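Local coordinates for protein pantothenate kinase (Coxiella burnetii, PDB 3TQC) that catalyses the ATP-dependent phosphorylation of pantothenate to 4'-phosphopantothenate, the first of the five steps that build coenzyme A, at residues 101-106 with 231-236; 107-112 with 201-206; 149-154 with 291-296; 241-246 with 309-314. All blocks are in the same frame, centred on the assembly; numbering follows the deposited sequence.

Contact 1. Residues 101-106 with 231-236. With ADP (adenosine-5'-diphosphate), chain D.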
# COMPACT_ATOMS: atom_id res chain seq x y z
N VAL B 101 -13.14 -12.02 12.33
CA VAL B 101 -14.38 -12.74 12.17
C VAL B 101 -15.38 -12.18 13.19
O VAL B 101 -15.03 -11.97 14.35
CB VAL B 101 -14.19 -14.27 12.42
CG1 VAL B 101 -15.54 -15.03 12.31
CG2 VAL B 101 -13.12 -14.87 11.48
N ALA B 102 -16.61 -11.92 12.75
CA ALA B 102 -17.72 -11.49 13.61
C ALA B 102 -17.63 -10.05 14.13
O ALA B 102 -18.38 -9.68 15.02
CB ALA B 102 -17.90 -12.45 14.77
N VAL B 103 -16.73 -9.25 13.58
CA VAL B 103 -16.57 -7.88 14.04
C VAL B 103 -17.58 -6.98 13.33
O VAL B 103 -17.89 -5.88 13.78
CB VAL B 103 -15.13 -7.38 13.82
CG1 VAL B 103 -14.90 -6.99 12.38
CG2 VAL B 103 -14.83 -6.21 14.74
N GLY B 104 -18.10 -7.44 12.20
CA GLY B 104 -19.15 -6.72 11.50
C GLY B 104 -18.77 -6.17 10.15
O GLY B 104 -19.36 -5.20 9.70
N LYS B 105 -17.81 -6.77 9.47
CA LYS B 105 -17.39 -6.20 8.20
C LYS B 105 -18.40 -6.45 7.06
O LYS B 105 -18.62 -5.58 6.21
CB LYS B 105 -15.94 -6.54 7.88
CG LYS B 105 -15.64 -7.91 7.55
CD LYS B 105 -14.15 -8.21 7.75
CE LYS B 105 -13.99 -9.70 7.87
NZ LYS B 105 -14.55 -10.15 9.15
N SER B 106 -19.05 -7.60 7.07
CA SER B 106 -20.12 -7.87 6.11
C SER B 106 -21.29 -6.90 6.32
O SER B 106 -21.89 -6.41 5.36
CB SER B 106 -20.62 -9.30 6.28
OG SER B 106 -22.00 -9.38 6.00
N LEU B 231 -10.67 0.27 5.36
CA LEU B 231 -11.24 0.45 6.69
C LEU B 231 -10.88 -0.79 7.46
O LEU B 231 -10.94 -1.89 6.93
CB LEU B 231 -12.77 0.50 6.64
CG LEU B 231 -13.53 1.70 6.10
CD1 LEU B 231 -13.45 1.78 4.58
CD2 LEU B 231 -14.98 1.59 6.54
N PHE B 232 -10.54 -0.63 8.73
CA PHE B 232 -10.40 -1.77 9.61
C PHE B 232 -11.46 -1.60 10.69
O PHE B 232 -11.53 -0.55 11.31
CB PHE B 232 -9.00 -1.85 10.19
CG PHE B 232 -8.74 -3.08 11.03
CD1 PHE B 232 -8.03 -4.15 10.51
CD2 PHE B 232 -9.18 -3.15 12.34
CE1 PHE B 232 -7.78 -5.27 11.28
CE2 PHE B 232 -8.93 -4.26 13.11
CZ PHE B 232 -8.23 -5.33 12.57
N VAL B 233 -12.30 -2.62 10.88
CA VAL B 233 -13.29 -2.60 11.96
C VAL B 233 -12.69 -3.34 13.17
O VAL B 233 -12.25 -4.48 13.04
CB VAL B 233 -14.61 -3.24 11.51
CG1 VAL B 233 -15.64 -3.19 12.65
CG2 VAL B 233 -15.12 -2.52 10.23
N ASP B 234 -12.66 -2.67 14.32
CA ASP B 234 -11.90 -3.11 15.49
C ASP B 234 -12.80 -3.16 16.70
O ASP B 234 -13.75 -2.38 16.82
CB ASP B 234 -10.73 -2.13 15.75
CG ASP B 234 -9.74 -2.62 16.82
OD1 ASP B 234 -9.33 -3.81 16.82
OD2 ASP B 234 -9.32 -1.79 17.65
N ALA B 235 -12.50 -4.06 17.61
CA ALA B 235 -13.19 -4.10 18.88
C ALA B 235 -12.38 -5.01 19.78
O ALA B 235 -11.51 -5.75 19.30
CB ALA B 235 -14.62 -4.62 18.72
N GLN B 236 -12.64 -4.93 21.08
CA GLN B 236 -11.95 -5.81 22.02
C GLN B 236 -12.24 -7.25 21.65
O GLN B 236 -13.36 -7.57 21.25
CB GLN B 236 -12.38 -5.52 23.46
CG GLN B 236 -11.81 -4.21 24.02
CD GLN B 236 -11.57 -4.26 25.53
OE1 GLN B 236 -12.02 -3.39 26.29
NE2 GLN B 236 -10.86 -5.30 25.98
PB ADP D . -18.21 -10.29 9.81
O1B ADP D . -18.75 -10.03 8.44
O2B ADP D . -17.00 -9.45 10.15
O3B ADP D . -18.01 -11.75 10.16
PA ADP D . -20.87 -9.60 10.49
O1A ADP D . -20.92 -8.37 9.61
O2A ADP D . -21.50 -10.88 10.06
O3A ADP D . -19.34 -9.88 10.87
O5' ADP D . -21.51 -9.22 11.89
C5' ADP D . -21.21 -9.98 13.05
C4' ADP D . -22.42 -9.98 13.97
O4' ADP D . -22.60 -8.70 14.56
C3' ADP D . -23.71 -10.28 13.23
O3' ADP D . -24.55 -11.05 14.08
C2' ADP D . -24.31 -8.93 12.93
O2' ADP D . -25.73 -8.98 12.94
C1' ADP D . -23.80 -8.08 14.07
N9 ADP D . -23.47 -6.69 13.70
C8 ADP D . -22.51 -6.32 12.84
N7 ADP D . -22.45 -4.97 12.74
C5 ADP D . -23.39 -4.48 13.55
C6 ADP D . -23.83 -3.13 13.90
N6 ADP D . -23.21 -2.07 13.31
N1 ADP D . -24.83 -3.02 14.79
C2 ADP D . -25.43 -4.10 15.35
N3 ADP D . -25.06 -5.37 15.07
C4 ADP D . -24.06 -5.60 14.19
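O2B of the ADP beta-phosphate, gripped by three N-H donors, lies inside the P-loop (Walker A motif) whose V103 rests on V233 of the central strand 229-234. K105 NZ comes closest to O2B, at 2.7 Å, while the backbone nitrogens of G104 and K105 also donate to it, the latter at 2.9 Å. The other two terminal oxygens are held as well: A102 N reaches O3B at 2.9 Å and S106 N reaches O1B at 2.8 Å. The loop thus wraps the phosphate in peptide N-H groups just where helix 105-116 begins, with G104 at its N-cap, an arrangement that would favour the negative charge. K105 starts out toward V233 and its far end then leads away, the bend at chi4 (-70°) bringing NZ onto O2B; S100 O accepts from the same ammonium group.

Behind the loop the contact is apolar. V103 crosses V233 at a slant, and its CG2, trans to the backbone nitrogen, is the methyl that does most of the touching. It lies 3.8 Å from V233 CG1 and also meets A235 CB. The V103 carbonyl has its own partner in K307 NZ, on the next strand of the sheet. The closest approach of the two segments is V103 CG2 to the carbonyl oxygen of V233, at 3.5 Å.

Contact 2. Residues 107-112 with 201-206. With ADP (adenosine-5'-diphosphate), chain D.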
# COMPACT_ATOMS: atom_id res chain seq x y z
N THR B 107 -21.62 -6.62 7.56
CA THR B 107 -22.64 -5.63 7.86
C THR B 107 -22.20 -4.24 7.38
O THR B 107 -22.98 -3.51 6.79
CB THR B 107 -22.93 -5.59 9.36
OG1 THR B 107 -23.26 -6.92 9.81
CG2 THR B 107 -24.06 -4.61 9.67
N THR B 108 -20.94 -3.90 7.60
CA THR B 108 -20.41 -2.58 7.23
C THR B 108 -20.42 -2.41 5.72
O THR B 108 -20.82 -1.36 5.19
CB THR B 108 -18.99 -2.35 7.80
OG1 THR B 108 -19.01 -2.59 9.20
CG2 THR B 108 -18.51 -0.93 7.59
N SER B 109 -19.99 -3.45 5.01
CA SER B 109 -19.90 -3.38 3.56
C SER B 109 -21.28 -3.23 2.92
O SER B 109 -21.44 -2.52 1.95
CB SER B 109 -19.16 -4.60 3.01
OG SER B 109 -20.07 -5.69 2.89
N ARG B 110 -22.29 -3.90 3.47
CA ARG B 110 -23.63 -3.78 2.91
C ARG B 110 -24.21 -2.39 3.17
O ARG B 110 -24.92 -1.84 2.33
CB ARG B 110 -24.55 -4.89 3.44
CG ARG B 110 -24.14 -6.27 2.91
CD ARG B 110 -24.93 -7.42 3.54
NE ARG B 110 -24.10 -8.63 3.64
CZ ARG B 110 -24.55 -9.85 3.92
NH1 ARG B 110 -25.85 -10.07 4.14
NH2 ARG B 110 -23.69 -10.87 3.98
N VAL B 111 -23.91 -1.81 4.32
CA VAL B 111 -24.43 -0.50 4.63
C VAL B 111 -23.78 0.54 3.72
O VAL B 111 -24.48 1.39 3.14
CB VAL B 111 -24.19 -0.12 6.08
CG1 VAL B 111 -24.51 1.38 6.30
CG2 VAL B 111 -25.04 -1.01 6.97
N LEU B 112 -22.45 0.45 3.60
CA LEU B 112 -21.70 1.35 2.74
C LEU B 112 -22.05 1.16 1.27
O LEU B 112 -22.04 2.14 0.53
CB LEU B 112 -20.19 1.20 2.95
CG LEU B 112 -19.65 1.77 4.27
CD1 LEU B 112 -18.12 1.73 4.27
CD2 LEU B 112 -20.14 3.18 4.53
N ILE B 201 -16.34 -2.69 -2.96
CA ILE B 201 -16.03 -2.80 -1.55
C ILE B 201 -15.50 -4.20 -1.38
O ILE B 201 -16.21 -5.16 -1.63
CB ILE B 201 -17.25 -2.54 -0.65
CG1 ILE B 201 -17.68 -1.07 -0.74
CG2 ILE B 201 -16.94 -2.91 0.81
CD1 ILE B 201 -19.06 -0.80 -0.18
N LEU B 202 -14.24 -4.32 -0.98
CA LEU B 202 -13.60 -5.62 -0.82
C LEU B 202 -13.52 -5.95 0.67
O LEU B 202 -12.75 -5.33 1.40
CB LEU B 202 -12.21 -5.59 -1.45
CG LEU B 202 -11.40 -6.88 -1.38
CD1 LEU B 202 -12.12 -8.01 -2.11
CD2 LEU B 202 -10.00 -6.66 -1.94
N GLU B 203 -14.32 -6.90 1.12
CA GLU B 203 -14.29 -7.28 2.53
C GLU B 203 -13.69 -8.66 2.71
O GLU B 203 -13.91 -9.56 1.89
CB GLU B 203 -15.67 -7.24 3.18
CG GLU B 203 -16.72 -7.97 2.40
CD GLU B 203 -17.70 -8.75 3.26
OE1 GLU B 203 -17.25 -9.61 4.05
OE2 GLU B 203 -18.92 -8.56 3.08
N GLY B 204 -12.90 -8.81 3.77
CA GLY B 204 -12.44 -10.12 4.21
C GLY B 204 -11.38 -10.00 5.28
O GLY B 204 -10.74 -8.96 5.44
N LEU B 205 -11.17 -11.10 5.98
CA LEU B 205 -10.14 -11.21 7.03
C LEU B 205 -8.75 -10.74 6.59
O LEU B 205 -8.02 -10.12 7.36
CB LEU B 205 -10.01 -12.68 7.48
CG LEU B 205 -11.28 -13.44 7.89
CD1 LEU B 205 -10.96 -14.86 8.35
CD2 LEU B 205 -12.02 -12.68 9.00
N ASN B 206 -8.40 -11.04 5.34
CA ASN B 206 -6.99 -11.14 4.94
C ASN B 206 -6.49 -10.04 4.03
O ASN B 206 -5.42 -10.17 3.45
CB ASN B 206 -6.77 -12.47 4.22
CG ASN B 206 -7.70 -12.66 3.01
OD1 ASN B 206 -8.77 -12.06 2.95
ND2 ASN B 206 -7.29 -13.50 2.07
PB ADP D . -18.21 -10.29 9.81
O1B ADP D . -18.75 -10.03 8.44
O2B ADP D . -17.00 -9.45 10.15
O3B ADP D . -18.01 -11.75 10.16
PA ADP D . -20.87 -9.60 10.49
O1A ADP D . -20.92 -8.37 9.61
O2A ADP D . -21.50 -10.88 10.06
O3A ADP D . -19.34 -9.88 10.87
O5' ADP D . -21.51 -9.22 11.89
C5' ADP D . -21.21 -9.98 13.05
C4' ADP D . -22.42 -9.98 13.97
O4' ADP D . -22.60 -8.70 14.56
C3' ADP D . -23.71 -10.28 13.23
O3' ADP D . -24.55 -11.05 14.08
C2' ADP D . -24.31 -8.93 12.93
O2' ADP D . -25.73 -8.98 12.94
C1' ADP D . -23.80 -8.08 14.07
N9 ADP D . -23.47 -6.69 13.70
C8 ADP D . -22.51 -6.32 12.84
N7 ADP D . -22.45 -4.97 12.74
C5 ADP D . -23.39 -4.48 13.55
C6 ADP D . -23.83 -3.13 13.90
N6 ADP D . -23.21 -2.07 13.31
N1 ADP D . -24.83 -3.02 14.79
C2 ADP D . -25.43 -4.10 15.35
N3 ADP D . -25.06 -5.37 15.07
C4 ADP D . -24.06 -5.60 14.19
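S109, one turn into helix 105-116, turns its side chain onto I201 and E203 of strand 199-203, as expected of the helix that follows a P-loop and packs over the parallel sheet. The two axes run nearly antiparallel, at 172° and 9.1 Å apart. With chi1 at 82°, S109 OG sits between its own backbone nitrogen and carbonyl carbon, and from there it approaches E203 OE2 at 3.1 Å. E203 heads toward the helix and bends at chi2 (140°), which sets OE2 beside the hydroxyl. The other carboxylate oxygen, OE1, has a weak bond from T129 OG1.

Next to this polar pair I201 packs on the helix with two branches. Its CG2 butts against S109 CB at 3.6 Å, while the extended CG1-CD1 arm reaches L112, where CD1 lies 3.9 Å from CB. V127 and I97 of the flanking strands touch S109, I201 and E203. At the N-terminal end of 107-112, T107 faces the nucleotide, and both its N and OG1 bond O1A of the alpha-phosphate, each at 2.8 Å.

S109 OG lies close to S106 O as well as to E203 OE2. E203 OE2 in turn rests against S106 at the start of the P-loop helix, so the carboxylate is held next to the nucleotide-binding loop, with the serine hydroxyl as its neighbour on the helix.

Contact 3. Residues 149-154 with 291-296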
# COMPACT_ATOMS: atom_id res chain seq x y z
N LYS B 149 -9.49 -22.42 8.63
CA LYS B 149 -10.30 -21.71 7.66
C LYS B 149 -10.24 -20.26 8.06
O LYS B 149 -10.45 -19.94 9.22
CB LYS B 149 -11.74 -22.23 7.72
CG LYS B 149 -12.43 -22.36 6.37
CD LYS B 149 -13.71 -23.17 6.52
CE LYS B 149 -14.32 -23.51 5.19
NZ LYS B 149 -15.68 -24.10 5.32
N GLY B 150 -9.90 -19.38 7.12
CA GLY B 150 -9.73 -17.97 7.42
C GLY B 150 -8.28 -17.56 7.62
O GLY B 150 -7.95 -16.38 7.53
N PHE B 151 -7.42 -18.53 7.92
CA PHE B 151 -5.99 -18.29 8.01
C PHE B 151 -5.46 -18.15 6.58
O PHE B 151 -6.09 -18.60 5.63
CB PHE B 151 -5.27 -19.44 8.73
CG PHE B 151 -5.49 -19.45 10.23
CD1 PHE B 151 -4.44 -19.16 11.09
CD2 PHE B 151 -6.73 -19.77 10.77
CE1 PHE B 151 -4.63 -19.17 12.46
CE2 PHE B 151 -6.91 -19.79 12.14
CZ PHE B 151 -5.87 -19.48 12.98
N PRO B 152 -4.30 -17.51 6.40
CA PRO B 152 -3.88 -17.19 5.01
C PRO B 152 -3.77 -18.43 4.11
O PRO B 152 -4.09 -18.35 2.93
CB PRO B 152 -2.50 -16.55 5.18
CG PRO B 152 -2.45 -16.10 6.65
CD PRO B 152 -3.37 -17.00 7.43
N GLU B 153 -3.33 -19.55 4.67
CA GLU B 153 -3.09 -20.76 3.89
C GLU B 153 -4.39 -21.41 3.39
O GLU B 153 -4.34 -22.34 2.60
CB GLU B 153 -2.22 -21.76 4.67
CG GLU B 153 -2.81 -22.27 6.00
CD GLU B 153 -2.41 -21.44 7.23
OE1 GLU B 153 -2.00 -20.26 7.06
OE2 GLU B 153 -2.51 -21.97 8.36
N SER B 154 -5.53 -20.89 3.84
CA SER B 154 -6.83 -21.42 3.48
C SER B 154 -7.42 -20.74 2.24
O SER B 154 -8.40 -21.25 1.70
CB SER B 154 -7.81 -21.27 4.66
OG SER B 154 -8.09 -19.92 4.94
N MET B 291 -5.25 -12.67 16.24
CA MET B 291 -4.01 -12.24 16.88
C MET B 291 -2.81 -12.40 15.96
O MET B 291 -1.89 -11.59 16.01
CB MET B 291 -3.77 -12.97 18.20
CG MET B 291 -4.79 -12.68 19.34
SD MET B 291 -5.28 -10.94 19.55
CE MET B 291 -3.89 -10.30 20.50
N GLU B 292 -2.83 -13.42 15.10
CA GLU B 292 -1.66 -13.78 14.28
C GLU B 292 -1.67 -13.15 12.89
O GLU B 292 -0.61 -12.84 12.35
CB GLU B 292 -1.53 -15.30 14.14
CG GLU B 292 -1.23 -16.03 15.44
CD GLU B 292 -0.86 -17.50 15.23
OE1 GLU B 292 -1.19 -18.09 14.17
OE2 GLU B 292 -0.23 -18.07 16.12
N ASN B 293 -2.84 -12.98 12.30
CA ASN B 293 -2.92 -12.61 10.88
C ASN B 293 -3.74 -11.37 10.53
O ASN B 293 -3.63 -10.87 9.41
CB ASN B 293 -3.47 -13.79 10.09
CG ASN B 293 -2.75 -15.07 10.41
OD1 ASN B 293 -3.35 -16.03 10.88
ND2 ASN B 293 -1.45 -15.09 10.17
N ILE B 294 -4.57 -10.90 11.44
CA ILE B 294 -5.48 -9.80 11.13
C ILE B 294 -5.03 -8.55 11.86
O ILE B 294 -4.62 -7.59 11.23
CB ILE B 294 -6.93 -10.17 11.52
CG1 ILE B 294 -7.31 -11.52 10.89
CG2 ILE B 294 -7.89 -9.03 11.10
CD1 ILE B 294 -8.75 -11.97 11.15
N LEU B 295 -5.03 -8.61 13.18
CA LEU B 295 -4.71 -7.47 14.04
C LEU B 295 -3.31 -6.88 13.82
O LEU B 295 -3.13 -5.67 13.91
CB LEU B 295 -4.86 -7.88 15.51
CG LEU B 295 -5.01 -6.77 16.55
CD1 LEU B 295 -6.23 -5.90 16.24
CD2 LEU B 295 -5.10 -7.37 17.96
N PRO B 296 -2.31 -7.73 13.54
CA PRO B 296 -0.99 -7.19 13.24
C PRO B 296 -0.95 -6.21 12.07
O PRO B 296 -0.04 -5.41 11.99
CB PRO B 296 -0.18 -8.44 12.91
CG PRO B 296 -0.80 -9.48 13.73
CD PRO B 296 -2.26 -9.20 13.68
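F151 and N293 face each other with CA atoms 7.1 Å apart, where a loop that tightens into a 3-10 turn at 152-154 meets the end of helix 271-294, widened there into a pi-type turn. Two side chains from the helix approach the F151 ring differently. The carboxylate of E292 comes at the rim: OE1 lies near the ring plane, 4.0 Å from CE1, and the carboxylate stands almost perpendicular to the ring, at 87°, which probably gives a weak, favourable contact with the C-H edge. N293 comes in obliquely, its OD1 3.3 Å from F151 CD1, with amide and ring planes 75° apart.

The same amide also rests against P152. OD1 is 3.6 Å from the proline CD, and ND2 lies 3.8 Å from its CG, so the ring packs against the amide as a whole. In N293, CG points away from its own carbonyl carbon (chi1 -50°), which turns the amide to the loop side. Within the loop, S154 N bonds F151 O at 3.0 Å and G150 N bonds S154 OG at 2.9 Å, fixing the bend that presents F151 and P152. R148 adds a cation-pi contact to F151.

The turn, between helices 137-142 and 157-168, packs on the C-terminal part of helix 271-294, where F151 also touches I285 and V288, beside the dimer interface that R213 of the second subunit marks by bonding E292 O.

Contact 4. Residues 241-246 with 309-314. With ADP (adenosine-5'-diphosphate), chain D.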
# COMPACT_ATOMS: atom_id res chain seq x y z
N GLN B 241 -15.72 -12.01 20.62
CA GLN B 241 -16.04 -13.34 21.11
C GLN B 241 -17.54 -13.45 21.36
O GLN B 241 -18.19 -14.34 20.83
CB GLN B 241 -15.27 -13.65 22.39
CG GLN B 241 -15.61 -14.96 23.08
CD GLN B 241 -14.71 -15.27 24.27
OE1 GLN B 241 -13.50 -15.02 24.24
NE2 GLN B 241 -15.30 -15.79 25.32
N LYS B 242 -18.08 -12.51 22.13
CA LYS B 242 -19.52 -12.51 22.41
C LYS B 242 -20.34 -12.37 21.13
O LYS B 242 -21.34 -13.06 20.97
CB LYS B 242 -19.90 -11.41 23.40
CG LYS B 242 -21.39 -11.43 23.75
CD LYS B 242 -21.69 -10.74 25.07
CE LYS B 242 -23.13 -10.25 25.10
NZ LYS B 242 -24.08 -11.32 24.70
N TRP B 243 -19.93 -11.50 20.22
CA TRP B 243 -20.69 -11.34 18.99
C TRP B 243 -20.65 -12.62 18.20
O TRP B 243 -21.62 -13.03 17.57
CB TRP B 243 -20.15 -10.22 18.14
CG TRP B 243 -20.25 -8.87 18.75
CD1 TRP B 243 -21.11 -8.47 19.72
CD2 TRP B 243 -19.46 -7.72 18.41
NE1 TRP B 243 -20.90 -7.15 20.02
CE2 TRP B 243 -19.89 -6.67 19.22
CE3 TRP B 243 -18.42 -7.49 17.50
CZ2 TRP B 243 -19.33 -5.40 19.16
CZ3 TRP B 243 -17.85 -6.24 17.43
CH2 TRP B 243 -18.31 -5.20 18.26
N TYR B 244 -19.48 -13.24 18.21
CA TYR B 244 -19.31 -14.50 17.52
C TYR B 244 -20.20 -15.57 18.15
O TYR B 244 -20.96 -16.23 17.45
CB TYR B 244 -17.85 -14.94 17.55
CG TYR B 244 -17.68 -16.26 16.88
CD1 TYR B 244 -17.50 -16.33 15.51
CD2 TYR B 244 -17.74 -17.44 17.60
CE1 TYR B 244 -17.38 -17.55 14.88
CE2 TYR B 244 -17.61 -18.65 16.99
CZ TYR B 244 -17.44 -18.71 15.62
OH TYR B 244 -17.32 -19.92 15.00
N ILE B 245 -20.13 -15.72 19.47
CA ILE B 245 -20.90 -16.75 20.14
C ILE B 245 -22.39 -16.53 19.94
O ILE B 245 -23.12 -17.47 19.69
CB ILE B 245 -20.54 -16.89 21.64
CG1 ILE B 245 -19.12 -17.45 21.80
CG2 ILE B 245 -21.52 -17.82 22.36
CD1 ILE B 245 -18.54 -17.25 23.18
N ASP B 246 -22.84 -15.29 20.02
CA ASP B 246 -24.25 -15.01 19.76
C ASP B 246 -24.64 -15.33 18.32
O ASP B 246 -25.68 -15.93 18.08
CB ASP B 246 -24.59 -13.55 20.08
CG ASP B 246 -24.61 -13.28 21.57
OD1 ASP B 246 -24.50 -14.24 22.36
OD2 ASP B 246 -24.76 -12.09 21.94
N ALA B 309 -19.10 -2.47 22.74
CA ALA B 309 -19.73 -3.80 22.85
C ALA B 309 -21.15 -3.87 22.26
O ALA B 309 -21.63 -4.95 21.89
CB ALA B 309 -19.75 -4.28 24.32
N ASP B 310 -21.83 -2.73 22.19
CA ASP B 310 -23.15 -2.68 21.59
C ASP B 310 -23.10 -2.45 20.07
O ASP B 310 -24.12 -2.20 19.46
CB ASP B 310 -24.00 -1.61 22.27
CG ASP B 310 -23.48 -0.19 22.02
OD1 ASP B 310 -22.50 -0.06 21.24
OD2 ASP B 310 -24.04 0.77 22.58
N HIS B 311 -21.90 -2.51 19.49
CA HIS B 311 -21.63 -2.27 18.06
C HIS B 311 -21.52 -0.81 17.63
O HIS B 311 -21.09 -0.53 16.50
CB HIS B 311 -22.65 -2.96 17.15
CG HIS B 311 -22.51 -4.45 17.13
ND1 HIS B 311 -21.71 -5.09 16.22
CD2 HIS B 311 -23.10 -5.41 17.88
CE1 HIS B 311 -21.80 -6.40 16.42
NE2 HIS B 311 -22.63 -6.62 17.42
N SER B 312 -21.89 0.12 18.50
CA SER B 312 -21.85 1.52 18.15
C SER B 312 -20.39 1.94 17.96
O SER B 312 -19.50 1.45 18.65
CB SER B 312 -22.57 2.38 19.21
OG SER B 312 -21.94 2.28 20.47
N ILE B 313 -20.14 2.78 16.96
CA ILE B 313 -18.81 3.28 16.72
C ILE B 313 -18.52 4.33 17.77
O ILE B 313 -19.28 5.27 17.94
CB ILE B 313 -18.66 3.89 15.32
CG1 ILE B 313 -18.91 2.83 14.25
CG2 ILE B 313 -17.26 4.48 15.13
CD1 ILE B 313 -18.08 1.59 14.44
N GLN B 314 -17.41 4.14 18.50
CA GLN B 314 -17.01 5.05 19.55
C GLN B 314 -15.76 5.84 19.19
O GLN B 314 -15.50 6.89 19.78
CB GLN B 314 -16.78 4.31 20.86
CG GLN B 314 -18.07 3.74 21.51
CD GLN B 314 -19.25 4.75 21.61
OE1 GLN B 314 -20.38 4.44 21.18
NE2 GLN B 314 -18.98 5.94 22.17
PB ADP D . -18.21 -10.29 9.81
O1B ADP D . -18.75 -10.03 8.44
O2B ADP D . -17.00 -9.45 10.15
O3B ADP D . -18.01 -11.75 10.16
PA ADP D . -20.87 -9.60 10.49
O1A ADP D . -20.92 -8.37 9.61
O2A ADP D . -21.50 -10.88 10.06
O3A ADP D . -19.34 -9.88 10.87
O5' ADP D . -21.51 -9.22 11.89
C5' ADP D . -21.21 -9.98 13.05
C4' ADP D . -22.42 -9.98 13.97
O4' ADP D . -22.60 -8.70 14.56
C3' ADP D . -23.71 -10.28 13.23
O3' ADP D . -24.55 -11.05 14.08
C2' ADP D . -24.31 -8.93 12.93
O2' ADP D . -25.73 -8.98 12.94
C1' ADP D . -23.80 -8.08 14.07
N9 ADP D . -23.47 -6.69 13.70
C8 ADP D . -22.51 -6.32 12.84
N7 ADP D . -22.45 -4.97 12.74
C5 ADP D . -23.39 -4.48 13.55
C6 ADP D . -23.83 -3.13 13.90
N6 ADP D . -23.21 -2.07 13.31
N1 ADP D . -24.83 -3.02 14.79
C2 ADP D . -25.43 -4.10 15.35
N3 ADP D . -25.06 -5.37 15.07
C4 ADP D . -24.06 -5.60 14.19
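W243 and H311 form an offset stack, the imidazole lying over the indole's five-membered ring with centroids 3.7 Å apart and planes 18° from parallel. The other face of H311 lies against the adenine of ADP, where C4 is 3.1 Å above the imidazole plane. H311 is therefore the middle layer of three flat groups, and its CE1 also reaches the ribose, 3.1 Å from O4'. This stack contacts the adenine through its face.

A hydrogen bond in the ring plane helps hold the indole's orientation. W243 NE1 donates to A309 O at 3.0 Å with an N-H...O angle of 151°, tilted 34° from the plane of that carbonyl. H311 NE2 is also near NE1 but lies over the face of the indole, badly placed to accept its proton. On the imidazole, ND1 is hydrogen-bonded to K307 NZ; K307 itself makes a cation-pi contact with W243.

Further out, the turn carrying H311 is set by D310, whose OD1 takes the S312 backbone N-H at 2.8 Å in an Asx turn. K242 and D246 form a salt bridge one helical turn apart along 241-246. Helix 237-253 thus brings W243 up to the turn that joins strands 303-307 and 313-319, while I313, at the start of the latter, packs on I58 and Y59 of helix 52-84.

Three of the four contacts converge on ADP, each holding a different part of it: contact 1 the beta-phosphate, contact 2 the alpha-phosphate and contact 4 the adenine and ribose. Contacts 1 and 2 share helix 105-116, their centres about 9 Å apart, and meet where S106 CA lies 3.3 Å from E203 OE2. Contact 4 is also centred about 9 Å from contact 1, joined through A102 O, 3.3 Å from W243 CE3. Contacts 2 and 4, about 16 Å apart between centres, do not touch. Contact 3 stands off, with the F151 side chain about 14 Å from the nucleotide, but its I294 packs on F232 and its G150 on L205, linking it to contacts 1 and 2.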